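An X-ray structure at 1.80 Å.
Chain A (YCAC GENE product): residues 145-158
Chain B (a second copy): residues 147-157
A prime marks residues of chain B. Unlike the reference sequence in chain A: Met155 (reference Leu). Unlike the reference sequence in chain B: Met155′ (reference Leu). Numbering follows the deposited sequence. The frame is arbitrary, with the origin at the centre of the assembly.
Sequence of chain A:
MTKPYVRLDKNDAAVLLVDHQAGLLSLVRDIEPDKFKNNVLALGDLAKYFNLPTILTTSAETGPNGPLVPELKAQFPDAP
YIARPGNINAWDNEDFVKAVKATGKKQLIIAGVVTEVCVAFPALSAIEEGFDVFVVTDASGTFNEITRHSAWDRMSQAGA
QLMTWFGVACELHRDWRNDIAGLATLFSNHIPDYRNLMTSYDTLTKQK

Chain A (145-158) EITRHSAWDRMSQA
Chain B 147-157: TRHSAWDRMSQ

Both stretches are α-helices, with phi near -60° and psi near -45° through most of their length. Their N-to-C directions run roughly the same way, at 26° with a signed crossing angle of -26°. The axes approach to 11.5 Å. The two helices use different faces, and the register drifts from His149 nearest His149′ to Asp153 nearest Ser156′. The CA atoms of His149 and His149′ lie 10.0 Å apart, those of Ser150 and Trp152′ 8.5 Å, and those of Asp153 and Ser156′ 7.6 Å. The helices therefore draw closer toward their C-terminal ends. The contact buries 350 Å², both sides summed.

Along chain B, Thr147′ (chi1 p) lies out of reach. Arg148′ points toward chain A. Its side chain is t, t, p, with chi4 at -142°. Ile146 CD1 lies over one face of the guanidinium, 3.6 Å from Arg148′ NH1. A flat cation can accept an apolar methyl on its face while its N-H groups point outward in the plane.

His149′ starts sideways, but its ring end comes nearer. Its chi1 is m and chi2 is 148°, as in His149. A water joins the two rings, its O 2.7 Å from His149 ND1 and 3.0 Å from His149′ NE2. Imidazole suits this place because its nitrogens can either donate or accept.

Ser150′ and Ala151′ make no contact. Trp152′ points toward chain A with chi1 m and chi2 16°, and it gives the largest covered area, 83 Å². Ser150 OG lies over one face of the indole, 3.6 Å from Trp152′ CH2. This hydroxyl also donates to Ile146 O, with Ser150 OG and Ile146 O 2.9 Å apart and Ser150 chi1 m. At the ring edge, Ile146 CG2 is 3.9 Å from Trp152′ CH2, and His149 CB is 3.8 Å from Trp152′ CZ3. Ile146 has chi1 m and chi2 t. The broad indole fills the space between the helices, where their axes are well separated.

Asp153′ points away. Arg154′ is out of reach, and Met155′, which differs from the reference, makes no contact with the other stretch. Ser156′ points toward chain A with chi1 t. Its OG donates a hydrogen bond to Asp153 OD1 at 2.7 Å. Asp153 also points across, with chi1 t and chi2 -86°. The short serine side chain suits the close backbones here and supplies a donor to the carboxylate. Gln157 reaches the same residue extended, t, t, with chi3 64°. Its NE2 comes within 3.3 Å of Ser156′ O. Gln157′ points away.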

ATOM      1  N   GLU A 145       3.805 -11.561  -0.800  1.00  7.40           N
ATOM      2  CA  GLU A 145       2.597 -11.849  -0.033  1.00  8.42           C
ATOM      3  C   GLU A 145       1.757 -12.986  -0.578  1.00  7.82           C
ATOM      4  O   GLU A 145       1.097 -13.690   0.194  1.00  8.33           O
ATOM      5  CB  GLU A 145       1.768 -10.578   0.203  1.00 10.05           C
ATOM      6  CG  GLU A 145       2.464  -9.625   1.186  1.00 16.34           C
ATOM      7  CD  GLU A 145       1.664  -8.360   1.502  1.00 23.46           C
ATOM      8  OE1 GLU A 145       0.452  -8.308   1.195  1.00 26.25           O
ATOM      9  OE2 GLU A 145       2.253  -7.409   2.066  1.00 24.38           O
ATOM     10  N   ILE A 146       1.769 -13.174  -1.892  1.00  7.97           N
ATOM     11  CA  ILE A 146       1.017 -14.280  -2.481  1.00  8.36           C
ATOM     12  C   ILE A 146       1.646 -15.631  -2.107  1.00  7.97           C
ATOM     13  O   ILE A 146       0.940 -16.541  -1.682  1.00  7.51           O
ATOM     14  CB  ILE A 146       0.921 -14.165  -4.014  1.00  8.98           C
ATOM     15  CG1 ILE A 146       0.040 -12.968  -4.384  1.00 11.03           C
ATOM     16  CG2 ILE A 146       0.365 -15.461  -4.616  1.00  7.68           C
ATOM     17  CD1 ILE A 146      -0.106 -12.735  -5.886  1.00 12.88           C
ATOM     18  N   THR A 147       2.967 -15.753  -2.226  1.00  7.32           N
ATOM     19  CA  THR A 147       3.627 -17.016  -1.891  1.00  6.62           C
ATOM     20  C   THR A 147       3.469 -17.276  -0.399  1.00  7.66           C
ATOM     21  O   THR A 147       3.264 -18.426   0.025  1.00  8.42           O
ATOM     22  CB  THR A 147       5.128 -17.051  -2.318  1.00  6.55           C
ATOM     23  OG1 THR A 147       5.862 -15.995  -1.678  1.00  6.88           O
ATOM     24  CG2 THR A 147       5.245 -16.895  -3.841  1.00  6.32           C
ATOM     25  N   ARG A 148       3.499 -16.204   0.391  1.00  7.41           N
ATOM     26  CA  ARG A 148       3.321 -16.320   1.832  1.00  8.01           C
ATOM     27  C   ARG A 148       1.894 -16.750   2.202  1.00  8.06           C
ATOM     28  O   ARG A 148       1.704 -17.772   2.857  1.00  7.96           O
ATOM     29  CB  ARG A 148       3.615 -14.992   2.532  1.00  9.51           C
ATOM     30  CG  ARG A 148       3.363 -15.053   4.045  1.00 12.16           C
ATOM     31  CD  ARG A 148       3.681 -13.759   4.751  1.00 18.11           C
ATOM     32  NE  ARG A 148       2.673 -12.733   4.535  1.00 19.97           N
ATOM     33  CZ  ARG A 148       2.914 -11.430   4.372  1.00 20.11           C
ATOM     34  NH1 ARG A 148       4.141 -10.932   4.368  1.00 20.80           N
ATOM     35  NH2 ARG A 148       1.895 -10.599   4.311  1.00 19.68           N
ATOM     36  N   HIS A 149       0.901 -15.958   1.797  1.00  7.55           N
ATOM     37  CA  HIS A 149      -0.490 -16.245   2.140  1.00  8.31           C
ATOM     38  C   HIS A 149      -0.996 -17.589   1.627  1.00  8.89           C
ATOM     39  O   HIS A 149      -1.818 -18.232   2.285  1.00  9.37           O
ATOM     40  CB  HIS A 149      -1.411 -15.089   1.731  1.00  9.77           C
ATOM     41  CG  HIS A 149      -1.205 -13.837   2.536  1.00 12.66           C
ATOM     42  ND1 HIS A 149      -1.380 -12.574   2.008  1.00 12.91           N
ATOM     43  CD2 HIS A 149      -0.826 -13.654   3.826  1.00 14.48           C
ATOM     44  CE1 HIS A 149      -1.113 -11.668   2.936  1.00 15.15           C
ATOM     45  NE2 HIS A 149      -0.775 -12.294   4.049  1.00 14.28           N
ATOM     46  N   SER A 150      -0.510 -18.017   0.466  1.00  7.94           N
ATOM     47  CA  SER A 150      -0.886 -19.315  -0.088  1.00  8.30           C
ATOM     48  C   SER A 150      -0.386 -20.409   0.866  1.00  7.91           C
ATOM     49  O   SER A 150      -1.118 -21.356   1.197  1.00  8.17           O
ATOM     50  CB  SER A 150      -0.293 -19.485  -1.492  1.00  7.11           C
ATOM     51  OG  SER A 150      -0.966 -18.631  -2.423  1.00  8.03           O
ATOM     52  N   ALA A 151       0.833 -20.227   1.363  1.00  6.58           N
ATOM     53  CA  ALA A 151       1.434 -21.162   2.303  1.00  7.30           C
ATOM     54  C   ALA A 151       0.660 -21.162   3.628  1.00  8.13           C
ATOM     55  O   ALA A 151       0.425 -22.223   4.205  1.00  7.39           O
ATOM     56  CB  ALA A 151       2.893 -20.794   2.543  1.00  6.78           C
ATOM     57  N   TRP A 152       0.295 -19.974   4.127  1.00  7.91           N
ATOM     58  CA  TRP A 152      -0.468 -19.883   5.379  1.00  7.25           C
ATOM     59  C   TRP A 152      -1.732 -20.686   5.251  1.00  7.58           C
ATOM     60  O   TRP A 152      -2.088 -21.435   6.163  1.00  8.58           O
ATOM     61  CB  TRP A 152      -0.886 -18.454   5.703  1.00  5.48           C
ATOM     62  CG  TRP A 152       0.198 -17.629   6.262  1.00  6.89           C
ATOM     63  CD1 TRP A 152       1.531 -17.899   6.238  1.00  6.22           C
ATOM     64  CD2 TRP A 152       0.055 -16.336   6.856  1.00  7.46           C
ATOM     65  NE1 TRP A 152       2.234 -16.843   6.762  1.00  8.94           N
ATOM     66  CE2 TRP A 152       1.352 -15.866   7.148  1.00  8.21           C
ATOM     67  CE3 TRP A 152      -1.049 -15.525   7.164  1.00  9.20           C
ATOM     68  CZ2 TRP A 152       1.585 -14.611   7.733  1.00  8.44           C
ATOM     69  CZ3 TRP A 152      -0.815 -14.267   7.753  1.00  9.92           C
ATOM     70  CH2 TRP A 152       0.494 -13.831   8.025  1.00  9.58           C
ATOM     71  N   ASP A 153      -2.439 -20.487   4.141  1.00  7.35           N
ATOM     72  CA  ASP A 153      -3.682 -21.200   3.902  1.00  8.73           C
ATOM     73  C   ASP A 153      -3.451 -22.708   3.937  1.00  8.63           C
ATOM     74  O   ASP A 153      -4.160 -23.453   4.632  1.00  7.67           O
ATOM     75  CB  ASP A 153      -4.274 -20.800   2.548  1.00 10.24           C
ATOM     76  CG  ASP A 153      -5.655 -21.411   2.325  1.00 13.47           C
ATOM     77  OD1 ASP A 153      -5.731 -22.554   1.838  1.00 12.77           O
ATOM     78  OD2 ASP A 153      -6.663 -20.760   2.664  1.00 16.27           O
ATOM     79  N   ARG A 154      -2.416 -23.147   3.231  1.00  7.25           N
ATOM     80  CA  ARG A 154      -2.087 -24.569   3.159  1.00  8.33           C
ATOM     81  C   ARG A 154      -1.733 -25.167   4.529  1.00  8.37           C
ATOM     82  O   ARG A 154      -2.206 -26.252   4.878  1.00  7.82           O
ATOM     83  CB  ARG A 154      -0.952 -24.805   2.156  1.00  7.62           C
ATOM     84  CG  ARG A 154      -0.852 -26.267   1.707  1.00  8.34           C
ATOM     85  CD  ARG A 154       0.300 -26.498   0.742  1.00  8.01           C
ATOM     86  NE  ARG A 154       0.239 -27.855   0.199  1.00  8.20           N
ATOM     87  CZ  ARG A 154       1.269 -28.495  -0.342  1.00  8.05           C
ATOM     88  NH1 ARG A 154       2.456 -27.905  -0.420  1.00  6.88           N
ATOM     89  NH2 ARG A 154       1.112 -29.731  -0.793  1.00  6.48           N
ATOM     90  N   MET A 155      -0.934 -24.452   5.317  1.00  7.85           N
ATOM     91  CA  MET A 155      -0.546 -24.945   6.635  1.00  8.38           C
ATOM     92  C   MET A 155      -1.713 -24.930   7.627  1.00  8.74           C
ATOM     93  O   MET A 155      -1.933 -25.898   8.362  1.00  8.90           O
ATOM     94  CB  MET A 155       0.655 -24.159   7.170  1.00  7.31           C
ATOM     95  CG  MET A 155       1.908 -24.357   6.322  1.00  7.51           C
ATOM     96  SD  MET A 155       3.351 -23.499   6.943  1.00  8.94           S
ATOM     97  CE  MET A 155       2.953 -21.778   6.623  1.00  7.43           C
ATOM     98  N   SER A 156      -2.496 -23.858   7.603  1.00  8.55           N
ATOM     99  CA  SER A 156      -3.652 -23.729   8.486  1.00  8.76           C
ATOM    100  C   SER A 156      -4.685 -24.829   8.189  1.00  9.59           C
ATOM    101  O   SER A 156      -5.233 -25.440   9.107  1.00  8.37           O
ATOM    102  CB  SER A 156      -4.290 -22.347   8.310  1.00  8.75           C
ATOM    103  OG  SER A 156      -5.332 -22.154   9.248  1.00 10.82           O
ATOM    104  N   GLN A 157      -4.904 -25.074   6.898  1.00  9.66           N
ATOM    105  CA  GLN A 157      -5.829 -26.080   6.370  1.00 11.32           C
ATOM    106  C   GLN A 157      -5.458 -27.453   6.965  1.00 11.41           C
ATOM    107  O   GLN A 157      -6.332 -28.234   7.356  1.00 10.30           O
ATOM    108  CB  GLN A 157      -5.706 -26.065   4.822  1.00 13.99           C
ATOM    109  CG  GLN A 157      -6.560 -27.046   3.993  1.00 17.80           C
ATOM    110  CD  GLN A 157      -6.402 -26.848   2.448  1.00 20.29           C
ATOM    111  OE1 GLN A 157      -5.315 -27.041   1.882  1.00 19.28           O
ATOM    112  NE2 GLN A 157      -7.505 -26.496   1.776  1.00 19.44           N
ATOM    113  N   ALA A 158      -4.158 -27.697   7.108  1.00 11.02           N
ATOM    114  CA  ALA A 158      -3.657 -28.961   7.645  1.00 10.94           C
ATOM    115  C   ALA A 158      -3.702 -29.047   9.164  1.00 11.82           C
ATOM    116  O   ALA A 158      -3.478 -30.112   9.728  1.00 11.94           O
ATOM    117  CB  ALA A 158      -2.242 -29.203   7.163  1.00  9.38           C
TER
ATOM    118  N   THR B 147     -11.256  -9.930  -6.051  1.00  7.32           N
ATOM    119  CA  THR B 147     -11.700 -11.028  -6.910  1.00  6.62           C
ATOM    120  C   THR B 147     -10.788 -12.227  -6.690  1.00  7.66           C
ATOM    121  O   THR B 147     -11.250 -13.381  -6.675  1.00  8.42           O
ATOM    122  CB  THR B 147     -11.767 -10.634  -8.419  1.00  6.55           C
ATOM    123  OG1 THR B 147     -10.477 -10.209  -8.890  1.00  6.88           O
ATOM    124  CG2 THR B 147     -12.777  -9.494  -8.621  1.00  6.32           C
ATOM    125  N   ARG B 148      -9.505 -11.955  -6.458  1.00  7.41           N
ATOM    126  CA  ARG B 148      -8.541 -13.015  -6.195  1.00  8.01           C
ATOM    127  C   ARG B 148      -8.804 -13.710  -4.851  1.00  8.06           C
ATOM    128  O   ARG B 148      -9.009 -14.921  -4.808  1.00  7.96           O
ATOM    129  CB  ARG B 148      -7.113 -12.469  -6.178  1.00  9.51           C
ATOM    130  CG  ARG B 148      -6.074 -13.543  -5.828  1.00 12.16           C
ATOM    131  CD  ARG B 148      -4.657 -13.024  -5.840  1.00 18.11           C
ATOM    132  NE  ARG B 148      -4.341 -12.212  -4.677  1.00 19.97           N
ATOM    133  CZ  ARG B 148      -3.579 -11.115  -4.679  1.00 20.11           C
ATOM    134  NH1 ARG B 148      -3.038 -10.632  -5.786  1.00 20.80           N
ATOM    135  NH2 ARG B 148      -3.276 -10.552  -3.529  1.00 19.68           N
ATOM    136  N   HIS B 149      -8.775 -12.945  -3.760  1.00  7.55           N
ATOM    137  CA  HIS B 149      -8.959 -13.512  -2.426  1.00  8.31           C
ATOM    138  C   HIS B 149     -10.297 -14.214  -2.224  1.00  8.89           C
ATOM    139  O   HIS B 149     -10.372 -15.202  -1.491  1.00  9.37           O
ATOM    140  CB  HIS B 149      -8.686 -12.467  -1.337  1.00  9.77           C
ATOM    141  CG  HIS B 149      -7.244 -12.055  -1.241  1.00 12.66           C
ATOM    142  ND1 HIS B 149      -6.855 -10.784  -0.871  1.00 12.91           N
ATOM    143  CD2 HIS B 149      -6.098 -12.743  -1.479  1.00 14.48           C
ATOM    144  CE1 HIS B 149      -5.534 -10.704  -0.891  1.00 15.15           C
ATOM    145  NE2 HIS B 149      -5.048 -11.878  -1.255  1.00 14.28           N
ATOM    146  N   SER B 150     -11.347 -13.714  -2.869  1.00  7.94           N
ATOM    147  CA  SER B 150     -12.663 -14.343  -2.789  1.00  8.30           C
ATOM    148  C   SER B 150     -12.567 -15.744  -3.412  1.00  7.91           C
ATOM    149  O   SER B 150     -13.065 -16.732  -2.850  1.00  8.17           O
ATOM    150  CB  SER B 150     -13.708 -13.482  -3.509  1.00  7.11           C
ATOM    151  OG  SER B 150     -13.973 -12.292  -2.759  1.00  8.03           O
ATOM    152  N   ALA B 151     -11.859 -15.827  -4.533  1.00  6.58           N
ATOM    153  CA  ALA B 151     -11.652 -17.091  -5.227  1.00  7.30           C
ATOM    154  C   ALA B 151     -10.809 -18.041  -4.368  1.00  8.13           C
ATOM    155  O   ALA B 151     -11.106 -19.234  -4.294  1.00  7.39           O
ATOM    156  CB  ALA B 151     -10.971 -16.844  -6.567  1.00  6.78           C
ATOM    157  N   TRP B 152      -9.740 -17.526  -3.748  1.00  7.91           N
ATOM    158  CA  TRP B 152      -8.890 -18.361  -2.888  1.00  7.25           C
ATOM    159  C   TRP B 152      -9.732 -18.986  -1.812  1.00  7.58           C
ATOM    160  O   TRP B 152      -9.601 -20.180  -1.535  1.00  8.58           O
ATOM    161  CB  TRP B 152      -7.805 -17.554  -2.184  1.00  5.48           C
ATOM    162  CG  TRP B 152      -6.661 -17.216  -3.047  1.00  6.89           C
ATOM    163  CD1 TRP B 152      -6.609 -17.278  -4.405  1.00  6.22           C
ATOM    164  CD2 TRP B 152      -5.413 -16.665  -2.617  1.00  7.46           C
ATOM    165  NE1 TRP B 152      -5.413 -16.780  -4.854  1.00  8.94           N
ATOM    166  CE2 TRP B 152      -4.658 -16.392  -3.776  1.00  8.21           C
ATOM    167  CE3 TRP B 152      -4.864 -16.369  -1.360  1.00  9.20           C
ATOM    168  CZ2 TRP B 152      -3.372 -15.829  -3.722  1.00  8.44           C
ATOM    169  CZ3 TRP B 152      -3.573 -15.807  -1.306  1.00  9.92           C
ATOM    170  CH2 TRP B 152      -2.852 -15.545  -2.485  1.00  9.58           C
ATOM    171  N   ASP B 153     -10.558 -18.165  -1.167  1.00  7.35           N
ATOM    172  CA  ASP B 153     -11.422 -18.649  -0.103  1.00  8.73           C
ATOM    173  C   ASP B 153     -12.324 -19.769  -0.612  1.00  8.63           C
ATOM    174  O   ASP B 153     -12.416 -20.848  -0.005  1.00  7.67           O
ATOM    175  CB  ASP B 153     -12.278 -17.506   0.448  1.00 10.24           C
ATOM    176  CG  ASP B 153     -13.089 -17.937   1.668  1.00 13.47           C
ATOM    177  OD1 ASP B 153     -14.200 -18.468   1.490  1.00 12.77           O
ATOM    178  OD2 ASP B 153     -12.601 -17.771   2.804  1.00 16.27           O
ATOM    179  N   ARG B 154     -12.942 -19.531  -1.762  1.00  7.25           N
ATOM    180  CA  ARG B 154     -13.851 -20.507  -2.358  1.00  8.33           C
ATOM    181  C   ARG B 154     -13.155 -21.829  -2.713  1.00  8.37           C
ATOM    182  O   ARG B 154     -13.680 -22.908  -2.428  1.00  7.82           O
ATOM    183  CB  ARG B 154     -14.542 -19.912  -3.590  1.00  7.62           C
ATOM    184  CG  ARG B 154     -15.799 -20.688  -3.999  1.00  8.34           C
ATOM    185  CD  ARG B 154     -16.455 -20.113  -5.244  1.00  8.01           C
ATOM    186  NE  ARG B 154     -17.743 -20.763  -5.482  1.00  8.20           N
ATOM    187  CZ  ARG B 154     -18.369 -20.784  -6.652  1.00  8.05           C
ATOM    188  NH1 ARG B 154     -17.831 -20.187  -7.709  1.00  6.88           N
ATOM    189  NH2 ARG B 154     -19.530 -21.415  -6.766  1.00  6.48           N
ATOM    190  N   MET B 155     -11.963 -21.750  -3.300  1.00  7.85           N
ATOM    191  CA  MET B 155     -11.230 -22.956  -3.672  1.00  8.38           C
ATOM    192  C   MET B 155     -10.696 -23.710  -2.451  1.00  8.74           C
ATOM    193  O   MET B 155     -10.813 -24.938  -2.363  1.00  8.90           O
ATOM    194  CB  MET B 155     -10.107 -22.619  -4.659  1.00  7.31           C
ATOM    195  CG  MET B 155     -10.637 -22.088  -5.988  1.00  7.51           C
ATOM    196  SD  MET B 155      -9.360 -21.733  -7.191  1.00  8.94           S
ATOM    197  CE  MET B 155      -8.562 -20.281  -6.500  1.00  7.43           C
ATOM    198  N   SER B 156     -10.166 -22.972  -1.484  1.00  8.55           N
ATOM    199  CA  SER B 156      -9.637 -23.569  -0.261  1.00  8.76           C
ATOM    200  C   SER B 156     -10.754 -24.281   0.521  1.00  9.59           C
ATOM    201  O   SER B 156     -10.566 -25.394   1.011  1.00  8.37           O
ATOM    202  CB  SER B 156      -8.995 -22.485   0.612  1.00  8.75           C
ATOM    203  OG  SER B 156      -8.363 -23.061   1.741  1.00 10.82           O
ATOM    204  N   GLN B 157     -11.912 -23.624   0.590  1.00  9.66           N
ATOM    205  CA  GLN B 157     -13.121 -24.103   1.266  1.00 11.32           C
ATOM    206  C   GLN B 157     -13.495 -25.483   0.688  1.00 11.41           C
ATOM    207  O   GLN B 157     -13.866 -26.402   1.426  1.00 10.30           O
ATOM    208  CB  GLN B 157     -14.239 -23.052   1.030  1.00 13.99           C
ATOM    209  CG  GLN B 157     -15.642 -23.306   1.617  1.00 17.80           C
ATOM    210  CD  GLN B 157     -16.633 -22.118   1.382  1.00 20.29           C
ATOM    211  OE1 GLN B 157     -16.981 -21.785   0.238  1.00 19.28           O
ATOM    212  NE2 GLN B 157     -17.107 -21.510   2.477  1.00 19.44           N
TER
HETATM  213  O   HOH W   1      -2.193 -12.301  -0.595  1.00 14.88           O